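Local coordinates for 2-hydroxyisobutyryl-CoA synthetase (Aquincola tertiaricarbonis, PDB 6HDY), which belongs to the ANL superfamily of AMP-binding enzymes, with a large N-terminal part and a smaller C-terminal domain that meet around the bound 8LQ, at residues 48-51 and 52-56; 93-97 and 98-102; 379-383 and 384-388; 463-466 and 467-470. All blocks are in the same frame, centred on the assembly; numbering follows the deposited sequence.

Contact 1 of 4, residues 48-51 and 52-56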
loop_
_atom_site.group_PDB
_atom_site.type_symbol
_atom_site.label_atom_id
_atom_site.label_comp_id
_atom_site.label_asym_id
_atom_site.label_seq_id
_atom_site.Cartn_x
_atom_site.Cartn_y
_atom_site.Cartn_z
ATOM N N LYS A 48 -6.419 -23.778 -30.442
ATOM C CA LYS A 48 -5.602 -23.652 -31.646
ATOM C C LYS A 48 -4.738 -22.389 -31.555
ATOM O O LYS A 48 -3.531 -22.430 -31.825
ATOM C CB LYS A 48 -6.477 -23.609 -32.909
ATOM C CG LYS A 48 -6.990 -24.992 -33.324
ATOM C CD LYS A 48 -7.267 -25.121 -34.827
ATOM C CE LYS A 48 -7.728 -26.520 -35.191
ATOM N NZ LYS A 48 -7.447 -26.854 -36.614
ATOM N N ALA A 49 -5.370 -21.267 -31.178
ATOM C CA ALA A 49 -4.729 -19.973 -31.052
ATOM C C ALA A 49 -3.791 -19.953 -29.840
ATOM O O ALA A 49 -2.725 -19.360 -29.938
ATOM C CB ALA A 49 -5.778 -18.881 -30.953
ATOM N N ILE A 50 -4.149 -20.663 -28.742
ATOM C CA ILE A 50 -3.314 -20.789 -27.527
ATOM C C ILE A 50 -1.985 -21.442 -27.898
ATOM O O ILE A 50 -0.941 -20.915 -27.537
ATOM C CB ILE A 50 -4.052 -21.523 -26.372
ATOM C CG1 ILE A 50 -5.118 -20.608 -25.753
ATOM C CG2 ILE A 50 -3.068 -22.039 -25.296
ATOM C CD1 ILE A 50 -6.245 -21.329 -25.074
ATOM N N LEU A 51 -2.034 -22.532 -28.684
ATOM C CA LEU A 51 -0.858 -23.255 -29.178
ATOM C C LEU A 51 -0.004 -22.324 -30.040
ATOM O O LEU A 51 1.224 -22.353 -29.928
ATOM C CB LEU A 51 -1.287 -24.514 -29.967
ATOM C CG LEU A 51 -0.219 -25.229 -30.832
ATOM C CD1 LEU A 51 0.924 -25.792 -29.968
ATOM C CD2 LEU A 51 -0.850 -26.307 -31.717
ATOM N N GLY A 52 -0.668 -21.510 -30.873
ATOM C CA GLY A 52 -0.033 -20.510 -31.726
ATOM C C GLY A 52 0.733 -19.500 -30.897
ATOM O O GLY A 52 1.902 -19.215 -31.174
ATOM N N ARG A 53 0.091 -19.003 -29.829
ATOM C CA ARG A 53 0.690 -18.050 -28.890
ATOM C C ARG A 53 1.855 -18.688 -28.122
ATOM O O ARG A 53 2.876 -18.042 -27.898
ATOM C CB ARG A 53 -0.371 -17.533 -27.894
ATOM C CG ARG A 53 0.189 -16.542 -26.840
ATOM C CD ARG A 53 0.910 -15.318 -27.420
ATOM N NE ARG A 53 0.096 -14.627 -28.422
ATOM C CZ ARG A 53 -0.878 -13.776 -28.127
ATOM N NH1 ARG A 53 -1.135 -13.459 -26.859
ATOM N NH2 ARG A 53 -1.589 -13.218 -29.091
ATOM N N LEU A 54 1.663 -19.947 -27.702
ATOM C CA LEU A 54 2.610 -20.776 -26.959
ATOM C C LEU A 54 3.917 -20.864 -27.729
ATOM O O LEU A 54 4.983 -20.739 -27.134
ATOM C CB LEU A 54 1.986 -22.176 -26.758
ATOM C CG LEU A 54 1.763 -22.727 -25.339
ATOM C CD1 LEU A 54 1.747 -21.667 -24.252
ATOM C CD2 LEU A 54 0.546 -23.629 -25.275
ATOM N N GLN A 55 3.830 -20.983 -29.057
ATOM C CA GLN A 55 4.976 -21.029 -29.963
ATOM C C GLN A 55 5.707 -19.678 -29.968
ATOM O O GLN A 55 6.936 -19.645 -29.852
ATOM C CB GLN A 55 4.525 -21.420 -31.381
ATOM C CG GLN A 55 4.008 -22.859 -31.460
ATOM C CD GLN A 55 3.207 -23.124 -32.714
ATOM O OE1 GLN A 55 2.341 -22.339 -33.114
ATOM N NE2 GLN A 55 3.463 -24.253 -33.350
ATOM N N GLN A 56 4.933 -18.568 -30.048
ATOM C CA GLN A 56 5.438 -17.195 -30.014
ATOM C C GLN A 56 6.190 -16.948 -28.694
ATOM O O GLN A 56 7.318 -16.486 -28.731
ATOM C CB GLN A 56 4.285 -16.175 -30.150
ATOM C CG GLN A 56 3.595 -16.104 -31.492
ATOM C CD GLN A 56 2.546 -15.006 -31.535
ATOM O OE1 GLN A 56 1.345 -15.264 -31.345
ATOM N NE2 GLN A 56 2.968 -13.762 -31.837
#
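Gln-55 folds onto the carbonyl oxygen of Leu-51, one turn earlier in the alpha-helix 43-64, where the usual i to i+4 bonds run from Lys-48 through Gln-55. Arg-53 N reaches Ala-49 O at 2.8 Å, and Gln-55 N reaches Leu-51 O at 3.1 Å. The Gln-55 side chain lies back along the preceding turn. Its CB is 3.7 Å from Leu-51 O, and its CG comes closer to the same oxygen, at 3.2 Å. The chain can do this because CG stands anti to the carbonyl carbon (chi1 -67°), beside the backbone N, and continues extended, bringing Gln-55 CD to 3.5 Å from Leu-51 O. OE1 ends near Leu-51 O as well, but two acceptors cannot bond. NE2, the donor at the tip, is given instead to Leu-82 O, so the amide pins the helix to a neighbouring loop. An adjoining, buried side of the helix is apolar: Ile-50 CG2 and Leu-54 CD2 touch at 3.9 Å, side by side and pointing the same way. Branched aliphatic groups suit this strip, which Tyr-305, Leu-85 and Phe-88 pack against. Arg-53, bent in mid-chain, sends NH1 to Leu-330 O and makes a cation-pi contact with Trp-15. Its NE donates almost straight (163°) to Gln-56 OE1 at 3.2 Å; that oxygen lies in the guanidinium plane, whereas NE sits well above the plane of the glutamine amide.

Contact 2 of 4, residues 93-97 and 98-102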
loop_
_atom_site.group_PDB
_atom_site.type_symbol
_atom_site.label_atom_id
_atom_site.label_comp_id
_atom_site.label_asym_id
_atom_site.label_seq_id
_atom_site.Cartn_x
_atom_site.Cartn_y
_atom_site.Cartn_z
ATOM N N PRO A 93 9.985 -28.933 -19.817
ATOM C CA PRO A 93 10.134 -29.181 -18.370
ATOM C C PRO A 93 9.440 -28.100 -17.541
ATOM O O PRO A 93 9.447 -26.924 -17.932
ATOM C CB PRO A 93 11.652 -29.145 -18.167
ATOM C CG PRO A 93 12.146 -28.225 -19.233
ATOM C CD PRO A 93 11.265 -28.488 -20.421
ATOM N N VAL A 94 8.831 -28.493 -16.415
ATOM C CA VAL A 94 8.189 -27.524 -15.531
ATOM C C VAL A 94 9.232 -26.673 -14.795
ATOM O O VAL A 94 10.324 -27.148 -14.469
ATOM C CB VAL A 94 7.176 -28.135 -14.523
ATOM C CG1 VAL A 94 5.980 -28.731 -15.235
ATOM C CG2 VAL A 94 7.837 -29.153 -13.585
ATOM N N VAL A 95 8.874 -25.429 -14.513
ATOM C CA VAL A 95 9.706 -24.526 -13.727
ATOM C C VAL A 95 9.262 -24.694 -12.275
ATOM O O VAL A 95 8.070 -24.742 -12.010
ATOM C CB VAL A 95 9.543 -23.057 -14.178
ATOM C CG1 VAL A 95 10.322 -22.109 -13.250
ATOM C CG2 VAL A 95 9.965 -22.886 -15.639
ATOM N N LYS A 96 10.216 -24.813 -11.359
ATOM C CA LYS A 96 9.974 -24.882 -9.917
ATOM C C LYS A 96 10.354 -23.521 -9.297
ATOM O O LYS A 96 11.204 -22.814 -9.842
ATOM C CB LYS A 96 10.805 -26.012 -9.286
ATOM C CG LYS A 96 10.309 -27.420 -9.618
ATOM C CD LYS A 96 11.296 -28.478 -9.140
ATOM C CE LYS A 96 10.777 -29.891 -9.288
ATOM N NZ LYS A 96 11.823 -30.903 -8.958
ATOM N N LYS A 97 9.737 -23.158 -8.158
ATOM C CA LYS A 97 10.060 -21.914 -7.433
ATOM C C LYS A 97 11.550 -21.907 -6.987
ATOM O O LYS A 97 12.206 -20.864 -7.037
ATOM C CB LYS A 97 9.112 -21.714 -6.246
ATOM C CG LYS A 97 7.947 -20.766 -6.545
ATOM C CD LYS A 97 6.614 -21.487 -6.661
ATOM C CE LYS A 97 5.916 -21.652 -5.341
ATOM N NZ LYS A 97 5.296 -23.003 -5.227
ATOM N N THR A 98 12.101 -23.092 -6.662
ATOM C CA THR A 98 13.514 -23.256 -6.312
ATOM C C THR A 98 14.420 -22.884 -7.514
ATOM O O THR A 98 15.523 -22.374 -7.291
ATOM C CB THR A 98 13.810 -24.692 -5.834
ATOM O OG1 THR A 98 13.578 -25.600 -6.907
ATOM C CG2 THR A 98 12.970 -25.103 -4.632
ATOM N N ASP A 99 13.943 -23.115 -8.781
ATOM C CA ASP A 99 14.710 -22.776 -9.989
ATOM C C ASP A 99 14.807 -21.268 -10.159
ATOM O O ASP A 99 15.848 -20.768 -10.542
ATOM C CB ASP A 99 14.102 -23.434 -11.254
ATOM C CG ASP A 99 14.027 -24.954 -11.210
ATOM O OD1 ASP A 99 14.948 -25.579 -10.629
ATOM O OD2 ASP A 99 13.082 -25.518 -11.794
ATOM N N LEU A 100 13.728 -20.542 -9.830
ATOM C CA LEU A 100 13.667 -19.083 -9.900
ATOM C C LEU A 100 14.644 -18.435 -8.902
ATOM O O LEU A 100 15.346 -17.481 -9.251
ATOM C CB LEU A 100 12.223 -18.637 -9.602
ATOM C CG LEU A 100 11.261 -18.442 -10.776
ATOM C CD1 LEU A 100 11.757 -19.074 -12.083
ATOM C CD2 LEU A 100 9.866 -18.844 -10.398
ATOM N N ARG A 101 14.685 -18.979 -7.668
ATOM C CA ARG A 101 15.557 -18.534 -6.585
ATOM C C ARG A 101 17.016 -18.649 -7.024
ATOM O O ARG A 101 17.769 -17.676 -6.911
ATOM C CB ARG A 101 15.297 -19.349 -5.298
ATOM C CG ARG A 101 14.005 -18.987 -4.576
ATOM C CD ARG A 101 13.730 -19.889 -3.376
ATOM N NE ARG A 101 12.293 -20.102 -3.187
ATOM C CZ ARG A 101 11.732 -21.278 -2.917
ATOM N NH1 ARG A 101 12.482 -22.364 -2.778
ATOM N NH2 ARG A 101 10.415 -21.376 -2.772
ATOM N N GLU A 102 17.400 -19.821 -7.564
ATOM C CA GLU A 102 18.769 -20.094 -8.039
ATOM C C GLU A 102 19.182 -19.141 -9.165
ATOM O O GLU A 102 20.286 -18.595 -9.128
ATOM C CB GLU A 102 18.917 -21.560 -8.457
ATOM C CG GLU A 102 18.922 -22.521 -7.276
ATOM C CD GLU A 102 18.674 -23.989 -7.572
ATOM O OE1 GLU A 102 18.591 -24.369 -8.766
ATOM O OE2 GLU A 102 18.564 -24.765 -6.596
#
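Lys-96 and Asp-99 join an extended segment to the first turn of helix 97-106. The backbone of 93-96 runs in beta-like conformation, then turns helical at Lys-97, which makes Lys-96 the N-cap residue. Lys-96 O accepts Asp-99 N at 3.0 Å, with the donor well above the carbonyl plane, and takes a second, weak bond from Leu-100 N. Lys-97 O then accepts Arg-101 N at 3.2 Å, a stronger bond of the same i to i+4 kind. The Asp-99 side chain bonds back to the cap: its OD2 receives Lys-96 N at 3.0 Å, fairly straight (158°) but from above the carboxylate plane. This is the side-chain-to-N-cap half of a capping box. A short acid at the third helical position fits, since chi1 of -59° sets CG beside the backbone N and the carboxylate falls back over the cap; it would probably also interact well with the helix dipole. Lys-71 adds a long, weak ion pair to the same OD2. Lys-96 CB rests 3.4 Å from Asp-99 OD2. Arg-101 folds its guanidinium over Lys-97, whose carbonyl carbon lies above the centre of one face. On the inner side, Val-95 CG1 meets Leu-100 CD1 at 3.6 Å, the two apolar chains lying crosswise. Both touch Leu-340 of strand 340-347, while Val-95 also packs on Phe-67 and Tyr-68 of helix 66-74 and bonds through its backbone to Arg-339 and Leu-341.

Contact 3 of 4, residues 379-383 and 384-388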
loop_
_atom_site.group_PDB
_atom_site.type_symbol
_atom_site.label_atom_id
_atom_site.label_comp_id
_atom_site.label_asym_id
_atom_site.label_seq_id
_atom_site.Cartn_x
_atom_site.Cartn_y
_atom_site.Cartn_z
ATOM N N GLU A 379 -4.108 -41.773 6.457
ATOM C CA GLU A 379 -5.109 -40.924 5.831
ATOM C C GLU A 379 -4.557 -39.522 5.518
ATOM O O GLU A 379 -4.019 -38.857 6.406
ATOM C CB GLU A 379 -6.393 -40.892 6.681
ATOM C CG GLU A 379 -7.675 -41.005 5.866
ATOM C CD GLU A 379 -7.850 -42.269 5.044
ATOM O OE1 GLU A 379 -7.695 -43.379 5.607
ATOM O OE2 GLU A 379 -8.157 -42.147 3.836
ATOM N N ASN A 380 -4.650 -39.111 4.235
ATOM C CA ASN A 380 -4.150 -37.822 3.737
ATOM C C ASN A 380 -5.132 -36.691 4.010
ATOM O O ASN A 380 -6.280 -36.738 3.547
ATOM C CB ASN A 380 -3.810 -37.914 2.246
ATOM C CG ASN A 380 -2.592 -38.758 1.936
ATOM O OD1 ASN A 380 -1.865 -39.228 2.830
ATOM N ND2 ASN A 380 -2.334 -38.953 0.649
ATOM N N ILE A 381 -4.690 -35.682 4.781
ATOM C CA ILE A 381 -5.553 -34.569 5.177
ATOM C C ILE A 381 -4.970 -33.213 4.794
ATOM O O ILE A 381 -3.809 -32.930 5.095
ATOM C CB ILE A 381 -5.897 -34.626 6.712
ATOM C CG1 ILE A 381 -6.416 -36.010 7.157
ATOM C CG2 ILE A 381 -6.874 -33.509 7.127
ATOM C CD1 ILE A 381 -5.960 -36.395 8.508
ATOM N N TYR A 382 -5.817 -32.351 4.186
ATOM C CA TYR A 382 -5.497 -30.969 3.860
ATOM C C TYR A 382 -6.087 -30.071 4.949
ATOM O O TYR A 382 -7.217 -30.319 5.362
ATOM C CB TYR A 382 -6.026 -30.593 2.465
ATOM C CG TYR A 382 -5.057 -30.977 1.372
ATOM C CD1 TYR A 382 -5.019 -32.276 0.871
ATOM C CD2 TYR A 382 -4.114 -30.067 0.897
ATOM C CE1 TYR A 382 -4.101 -32.650 -0.110
ATOM C CE2 TYR A 382 -3.196 -30.426 -0.094
ATOM C CZ TYR A 382 -3.194 -31.720 -0.595
ATOM O OH TYR A 382 -2.285 -32.098 -1.554
ATOM N N PRO A 383 -5.353 -29.047 5.452
ATOM C CA PRO A 383 -5.919 -28.174 6.503
ATOM C C PRO A 383 -7.291 -27.573 6.190
ATOM O O PRO A 383 -8.095 -27.360 7.112
ATOM C CB PRO A 383 -4.848 -27.090 6.668
ATOM C CG PRO A 383 -3.585 -27.753 6.248
ATOM C CD PRO A 383 -3.978 -28.631 5.105
ATOM N N SER A 384 -7.574 -27.342 4.889
ATOM C CA SER A 384 -8.837 -26.783 4.408
ATOM C C SER A 384 -10.045 -27.699 4.670
ATOM O O SER A 384 -11.177 -27.200 4.739
ATOM C CB SER A 384 -8.750 -26.401 2.932
ATOM O OG SER A 384 -8.563 -27.554 2.128
ATOM N N GLU A 385 -9.810 -29.027 4.794
ATOM C CA GLU A 385 -10.877 -30.016 5.060
ATOM C C GLU A 385 -11.384 -29.871 6.504
ATOM O O GLU A 385 -12.586 -29.953 6.743
ATOM C CB GLU A 385 -10.392 -31.443 4.785
ATOM C CG GLU A 385 -10.047 -31.720 3.324
ATOM C CD GLU A 385 -9.319 -33.029 3.062
ATOM O OE1 GLU A 385 -8.395 -33.365 3.834
ATOM O OE2 GLU A 385 -9.652 -33.705 2.061
ATOM N N ILE A 386 -10.457 -29.576 7.443
ATOM C CA ILE A 386 -10.718 -29.325 8.866
ATOM C C ILE A 386 -11.455 -27.991 9.024
ATOM O O ILE A 386 -12.451 -27.924 9.748
ATOM C CB ILE A 386 -9.406 -29.404 9.694
ATOM C CG1 ILE A 386 -8.901 -30.863 9.751
ATOM C CG2 ILE A 386 -9.568 -28.798 11.107
ATOM C CD1 ILE A 386 -7.428 -31.011 9.931
ATOM N N ASP A 387 -10.969 -26.941 8.319
ATOM C CA ASP A 387 -11.569 -25.613 8.310
ATOM C C ASP A 387 -13.012 -25.703 7.831
ATOM O O ASP A 387 -13.879 -25.128 8.474
ATOM C CB ASP A 387 -10.761 -24.665 7.399
ATOM C CG ASP A 387 -11.145 -23.206 7.507
ATOM O OD1 ASP A 387 -11.394 -22.742 8.639
ATOM O OD2 ASP A 387 -11.148 -22.515 6.467
ATOM N N ALA A 388 -13.272 -26.458 6.730
ATOM C CA ALA A 388 -14.593 -26.669 6.149
ATOM C C ALA A 388 -15.559 -27.361 7.118
ATOM O O ALA A 388 -16.694 -26.900 7.263
ATOM C CB ALA A 388 -14.487 -27.473 4.861
#
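Glu-385 reaches back from the first turn of helix 383-391 to the backbone of Tyr-382, fastening the helix start to strand 379-381 at a strand-to-helix junction of the C-terminal domain. OE1 accepts Tyr-382 N at 2.8 Å, nearly straight (169°), though from above the carboxylate plane. In return Tyr-382 O takes Glu-385 N at 3.0 Å. A glutamate has the length for this: with chi1 at -65° turning it back toward the strand, the extended chain lays the acid alongside the strand end. The bond resembles the returning side-chain bond of a capping box.

The tight part lies beside it, where Ile-381 CG2 touches Ile-386 CD1 at 3.8 Å, the two side chains set roughly perpendicular. Both are buried against Phe-374 and Leu-446, where two branched aliphatic chains can pack without a polar group to satisfy. Toward the solvent the contact thins. Asn-380 is exposed and anchors its OD1 on Thr-375 OG1 rather than on the helix; its nearest approach is Asn-380 O to Glu-385 OE1, at 4.0 Å. Pro-383 suits the helix start, where an N-H is not needed, and its carbonyl O accepts Asp-387 N in the carbonyl plane at 3.1 Å.

Contact 4 of 4, residues 463-466 and 467-470. With 8LQ ([[(2~{R},3~{S},4~{R},5~{R})-5-(6-aminopurin-9-yl)-3,4-bis(oxidanyl)oxolan-2-yl]methoxy-oxidanyl-phosphoryl] (3~{S})-3-oxidanylbutanoate), chain C.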
loop_
_atom_site.group_PDB
_atom_site.type_symbol
_atom_site.label_atom_id
_atom_site.label_comp_id
_atom_site.label_asym_id
_atom_site.label_seq_id
_atom_site.Cartn_x
_atom_site.Cartn_y
_atom_site.Cartn_z
ATOM N N THR A 463 -6.241 -12.680 11.473
ATOM C CA THR A 463 -5.328 -12.056 10.499
ATOM C C THR A 463 -6.066 -11.317 9.376
ATOM O O THR A 463 -7.181 -11.708 9.005
ATOM C CB THR A 463 -4.296 -13.078 9.913
ATOM O OG1 THR A 463 -3.393 -12.387 9.028
ATOM C CG2 THR A 463 -4.954 -14.240 9.157
ATOM N N ASP A 464 -5.388 -10.292 8.808
ATOM C CA ASP A 464 -5.820 -9.530 7.642
ATOM C C ASP A 464 -5.133 -10.055 6.367
ATOM O O ASP A 464 -5.324 -9.493 5.281
ATOM C CB ASP A 464 -5.578 -8.021 7.817
ATOM C CG ASP A 464 -4.179 -7.576 8.165
ATOM O OD1 ASP A 464 -3.223 -8.361 7.934
ATOM O OD2 ASP A 464 -4.034 -6.448 8.667
ATOM N N PHE A 465 -4.328 -11.143 6.526
ATOM C CA PHE A 465 -3.578 -11.835 5.481
ATOM C C PHE A 465 -3.992 -13.323 5.401
ATOM O O PHE A 465 -5.190 -13.600 5.447
ATOM C CB PHE A 465 -2.054 -11.634 5.647
ATOM C CG PHE A 465 -1.237 -11.905 4.395
ATOM C CD1 PHE A 465 -1.604 -11.355 3.170
ATOM C CD2 PHE A 465 -0.100 -12.706 4.445
ATOM C CE1 PHE A 465 -0.852 -11.605 2.018
ATOM C CE2 PHE A 465 0.632 -12.988 3.283
ATOM C CZ PHE A 465 0.264 -12.413 2.082
ATOM N N LYS A 466 -3.034 -14.256 5.240
ATOM C CA LYS A 466 -3.316 -15.678 5.095
ATOM C C LYS A 466 -3.303 -16.379 6.444
ATOM O O LYS A 466 -2.372 -16.204 7.233
ATOM C CB LYS A 466 -2.304 -16.345 4.142
ATOM C CG LYS A 466 -2.149 -15.635 2.800
ATOM C CD LYS A 466 -1.056 -16.274 1.932
ATOM C CE LYS A 466 -0.897 -15.513 0.620
ATOM N NZ LYS A 466 -0.119 -16.297 -0.378
ATOM N N ALA A 467 -4.325 -17.185 6.700
ATOM C CA ALA A 467 -4.434 -17.936 7.944
ATOM C C ALA A 467 -3.419 -19.110 7.995
ATOM O O ALA A 467 -3.429 -19.984 7.123
ATOM C CB ALA A 467 -5.857 -18.446 8.119
ATOM N N ARG A 468 -2.536 -19.103 9.011
ATOM C CA ARG A 468 -1.537 -20.164 9.224
ATOM C C ARG A 468 -2.007 -20.955 10.449
ATOM O O ARG A 468 -1.683 -20.608 11.591
ATOM C CB ARG A 468 -0.111 -19.594 9.407
ATOM C CG ARG A 468 0.289 -18.435 8.473
ATOM C CD ARG A 468 0.582 -18.847 7.036
ATOM N NE ARG A 468 1.187 -17.740 6.283
ATOM C CZ ARG A 468 1.300 -17.691 4.956
ATOM N NH1 ARG A 468 0.832 -18.681 4.203
ATOM N NH2 ARG A 468 1.872 -16.647 4.372
ATOM N N ARG A 469 -2.850 -21.966 10.204
ATOM C CA ARG A 469 -3.488 -22.736 11.285
ATOM C C ARG A 469 -2.733 -23.989 11.705
ATOM O O ARG A 469 -3.055 -24.558 12.745
ATOM C CB ARG A 469 -4.956 -23.069 10.946
ATOM C CG ARG A 469 -5.802 -21.808 10.942
ATOM C CD ARG A 469 -7.285 -22.074 10.857
ATOM N NE ARG A 469 -8.018 -20.807 10.876
ATOM C CZ ARG A 469 -8.526 -20.213 9.804
ATOM N NH1 ARG A 469 -8.438 -20.788 8.612
ATOM N NH2 ARG A 469 -9.141 -19.046 9.916
ATOM N N VAL A 470 -1.712 -24.401 10.936
ATOM C CA VAL A 470 -0.943 -25.587 11.295
ATOM C C VAL A 470 0.307 -25.212 12.085
ATOM O O VAL A 470 1.088 -24.360 11.651
ATOM C CB VAL A 470 -0.653 -26.503 10.088
ATOM C CG1 VAL A 470 0.232 -27.677 10.495
ATOM C CG2 VAL A 470 -1.950 -27.011 9.478
HETATM N N9 8LQ C . -3.747 -19.502 -3.162
HETATM C C8 8LQ C . -3.830 -18.306 -3.766
HETATM N N7 8LQ C . -5.086 -18.111 -4.157
HETATM C C5 8LQ C . -5.791 -19.204 -3.817
HETATM C C6 8LQ C . -7.098 -19.532 -3.916
HETATM N N6 8LQ C . -7.917 -18.681 -4.512
HETATM N N1 8LQ C . -7.571 -20.709 -3.461
HETATM C C2 8LQ C . -6.718 -21.617 -2.830
HETATM N N3 8LQ C . -5.396 -21.229 -2.673
HETATM C C4 8LQ C . -4.955 -20.059 -3.193
HETATM C CAA 8LQ C . -1.153 -12.812 -5.491
HETATM C CAZ 8LQ C . -2.449 -13.640 -5.289
HETATM O OAE 8LQ C . -3.120 -13.201 -4.111
HETATM C CAL 8LQ C . -2.170 -15.151 -5.160
HETATM C CAS 8LQ C . -1.170 -15.425 -4.028
HETATM O OAC 8LQ C . -1.547 -15.412 -2.860
HETATM O OAQ 8LQ C . 0.142 -15.590 -4.428
HETATM P PBC 8LQ C . 1.280 -16.167 -3.463
HETATM O OAH 8LQ C . 1.413 -15.081 -2.311
HETATM O OAD 8LQ C . 2.556 -16.428 -4.153
HETATM O "O5'" 8LQ C . 0.678 -17.520 -2.914
HETATM C "C5'" 8LQ C . 0.223 -18.458 -3.887
HETATM C "C4'" 8LQ C . -0.350 -19.666 -3.192
HETATM O "O4'" 8LQ C . -1.460 -19.255 -2.349
HETATM C "C3'" 8LQ C . -0.940 -20.524 -4.228
HETATM O "O3'" 8LQ C . 0.074 -21.404 -4.791
HETATM C "C2'" 8LQ C . -1.992 -21.280 -3.415
HETATM O "O2'" 8LQ C . -1.372 -22.312 -2.549
HETATM C "C1'" 8LQ C . -2.547 -20.168 -2.556
#
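Lys-466 runs past Arg-468 and Phe-465, touching the flat group of each. Its CB sits 3.9 Å above the centre of the Arg-468 guanidinium, and its CG lies 3.8 Å above the centre of the Phe-465 ring. The two planes stand 81° apart, and the lysine meets one face of each, by CB and by CG. Phe-465 CE2 and Arg-468 NH2 approach obliquely at 4.0 Å. The bend of Arg-468 at chi2 (-74°) folds its head back along the lysine.

Beyond CG the lysine is extended and reaches 8LQ, where Lys-466 NZ donates to 8LQ OAH, on the phosphoryl group, at 2.7 Å. Lys-466 NZ also donates to 8LQ OAC at 3.0 Å. A long, straight cationic chain suits this reach, and the position probably matches the conserved C-terminal lysine of the ANL family. Thr-463 shapes the preceding backbone: its OG1 accepts Phe-465 N at 2.9 Å, an ST turn, while its CG2 lies against Ala-467.

The loop follows strand 450-454 and bridges to the N-terminal part, where Ala-467 N bonds Glu-252, Phe-465 meets Tyr-175 edge-to-face, and Ala-467 touches Ser-223 of helix 222-234. At its far end Arg-469 and Val-470 join strand 399-403.

From the N terminus the four contacts follow in series, none nesting or crossing, and each is a local contact within one continuous stretch. Contact 1 is a mid-helix stretch that holds helix 43-64 against the loops and strands beside it. Contact 2 starts helix 97-106; its centre lies about 23 Å from that of contact 1, with no touch between them. The chain then builds the large sheets before contact 3 links a strand to a helix in the C-terminal domain. Contact 4 belongs to the same domain and touches contact 3: Pro-383 packs on Val-470, and Asp-387 OD1 makes a long, weak ion pair with Arg-469 NH1. Lys-97 of contact 2 and Lys-466 of contact 4 both lie near 8LQ.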